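Local coordinates for penicillin binding protein transpeptidase domain protein (Escherichia coli, PDB 4BJQ) that belongs to the penicillin-binding protein family, this fragment forming a small dimeric domain of helices and strands in which helices pack beside a sheet, at residues D21-L26 against K68-H73. Residues are numbered along the deposited sequence; the frame is centred on the assembly and turned at random.
Sequences DRWKAL and KLPGIH. With SO4 (sulfate ion), chain I.
The indole of W23 and the branched end of L69 illustrate how a helix can be joined to a turn mainly by apolar packing, with no hydrogen bond between the two segments. L69 points toward helix 19-30, and its two methyls divide the work. L69 CD2 sits over one face of W23 in a CH-pi contact, 3.6 Å from the centroid of the five-membered ring and 11° off the ring normal. L69 CD1 lies beside L26 CB at 3.8 Å and near R22 O, still close to the indole at CE3. In W23 the two torsions together (chi1 -76°, chi2 115°) carry the six-membered ring on toward the turn. There P70 O lies at the ring edge, 3.5 Å from W23 CH2, and the same CH2 meets I72 CG1 obliquely at 3.7 Å. L26, its CG anti to the backbone N, reaches tip to tip with I72, L26 CD2 to I72 CD1 at 4.1 Å. R22 touches L69 CD2 through CB; its chain, bent at chi3, leads away to a sulfate, probably from the crystallisation liquor, which is also hydrogen-bonded to S18 OG. R22 NH2 donates a nearly straight bond to O2 and a weak one to O4. I64 of helix 58-66 packs on both L26 and I72, and I17 of the second subunit on W23. L69 to I72 form a type II turn, with P70 and G71 at its central positions and I72 N hydrogen-bonded to L69 O; it leads into strand 72-76, in a small mixed helix-and-strand domain whose sheet runs on antiparallel into the second subunit.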
# COMPACT_ATOMS: atom_id res chain seq x y z
N ASP A 21 -3.10 7.46 -2.90
CA ASP A 21 -4.04 8.61 -2.90
C ASP A 21 -4.62 8.84 -1.50
O ASP A 21 -4.85 9.99 -1.07
CB ASP A 21 -5.23 8.36 -3.84
CG ASP A 21 -4.83 8.29 -5.31
OD1 ASP A 21 -3.78 8.85 -5.69
OD2 ASP A 21 -5.60 7.66 -6.08
N ARG A 22 -4.87 7.73 -0.81
CA ARG A 22 -5.49 7.78 0.50
C ARG A 22 -4.51 8.17 1.60
O ARG A 22 -4.91 8.81 2.57
CB ARG A 22 -6.19 6.46 0.81
CG ARG A 22 -7.51 6.39 0.10
CD ARG A 22 -8.16 5.05 0.21
NE ARG A 22 -8.57 4.74 -1.14
CZ ARG A 22 -8.06 3.77 -1.90
NH1 ARG A 22 -7.15 2.94 -1.40
NH2 ARG A 22 -8.50 3.63 -3.13
N TRP A 23 -3.25 7.77 1.47
CA TRP A 23 -2.20 8.26 2.37
C TRP A 23 -2.08 9.77 2.30
O TRP A 23 -2.03 10.44 3.34
CB TRP A 23 -0.84 7.60 2.08
CG TRP A 23 -0.74 6.18 2.60
CD1 TRP A 23 -0.59 5.05 1.85
CD2 TRP A 23 -0.80 5.75 3.98
NE1 TRP A 23 -0.55 3.94 2.67
CE2 TRP A 23 -0.68 4.34 3.98
CE3 TRP A 23 -0.95 6.41 5.21
CZ2 TRP A 23 -0.69 3.57 5.16
CZ3 TRP A 23 -0.95 5.66 6.38
CH2 TRP A 23 -0.83 4.24 6.35
N LYS A 24 -2.03 10.31 1.08
CA LYS A 24 -2.08 11.76 0.86
C LYS A 24 -3.31 12.39 1.51
O LYS A 24 -3.21 13.43 2.14
CB LYS A 24 -2.12 12.09 -0.63
CG LYS A 24 -0.79 12.04 -1.33
CD LYS A 24 -0.98 12.15 -2.84
CE LYS A 24 0.15 11.43 -3.58
NZ LYS A 24 1.51 11.88 -3.09
N ALA A 25 -4.46 11.75 1.35
CA ALA A 25 -5.68 12.26 1.97
C ALA A 25 -5.59 12.31 3.51
O ALA A 25 -6.11 13.25 4.11
CB ALA A 25 -6.90 11.46 1.51
N LEU A 26 -4.93 11.32 4.13
CA LEU A 26 -4.73 11.34 5.58
C LEU A 26 -3.85 12.54 5.96
O LEU A 26 -4.20 13.31 6.86
CB LEU A 26 -4.10 10.02 6.10
CG LEU A 26 -3.71 9.90 7.60
CD1 LEU A 26 -4.89 10.11 8.52
CD2 LEU A 26 -3.03 8.56 7.93
N LYS A 68 -9.69 3.50 5.16
CA LYS A 68 -9.36 2.06 5.26
C LYS A 68 -7.87 1.83 5.00
O LYS A 68 -7.50 1.00 4.16
CB LYS A 68 -10.24 1.21 4.32
CG LYS A 68 -11.74 1.32 4.59
CD LYS A 68 -12.52 0.07 4.12
CE LYS A 68 -12.53 -0.05 2.59
NZ LYS A 68 -12.87 -1.45 2.11
N LEU A 69 -7.03 2.59 5.69
CA LEU A 69 -5.60 2.55 5.46
C LEU A 69 -4.95 1.46 6.32
O LEU A 69 -5.23 1.35 7.53
CB LEU A 69 -4.98 3.93 5.75
CG LEU A 69 -5.12 5.06 4.70
CD1 LEU A 69 -4.83 6.41 5.32
CD2 LEU A 69 -4.22 4.88 3.47
N PRO A 70 -4.07 0.65 5.72
CA PRO A 70 -3.41 -0.43 6.46
C PRO A 70 -2.57 0.14 7.61
O PRO A 70 -1.82 1.11 7.43
CB PRO A 70 -2.51 -1.09 5.40
CG PRO A 70 -2.22 0.03 4.43
CD PRO A 70 -3.49 0.84 4.37
N GLY A 71 -2.74 -0.45 8.79
CA GLY A 71 -2.02 -0.05 9.99
C GLY A 71 -2.56 1.18 10.70
O GLY A 71 -1.99 1.61 11.70
N ILE A 72 -3.64 1.75 10.20
CA ILE A 72 -4.22 2.93 10.83
C ILE A 72 -5.37 2.52 11.71
O ILE A 72 -6.23 1.77 11.28
CB ILE A 72 -4.63 4.02 9.80
CG1 ILE A 72 -3.41 4.53 9.04
CG2 ILE A 72 -5.37 5.20 10.48
CD1 ILE A 72 -2.31 5.09 9.93
N HIS A 73 -5.37 2.98 12.95
CA HIS A 73 -6.40 2.60 13.91
C HIS A 73 -6.86 3.78 14.74
O HIS A 73 -6.14 4.78 14.89
CB HIS A 73 -5.87 1.52 14.85
CG HIS A 73 -5.35 0.29 14.16
ND1 HIS A 73 -6.14 -0.81 13.92
CD2 HIS A 73 -4.13 -0.00 13.66
CE1 HIS A 73 -5.44 -1.73 13.29
NE2 HIS A 73 -4.21 -1.26 13.12
S SO4 I . -8.09 1.33 -5.53
O1 SO4 I . -8.97 0.16 -5.57
O2 SO4 I . -7.12 1.20 -4.45
O3 SO4 I . -7.41 1.48 -6.83
O4 SO4 I . -8.93 2.52 -5.34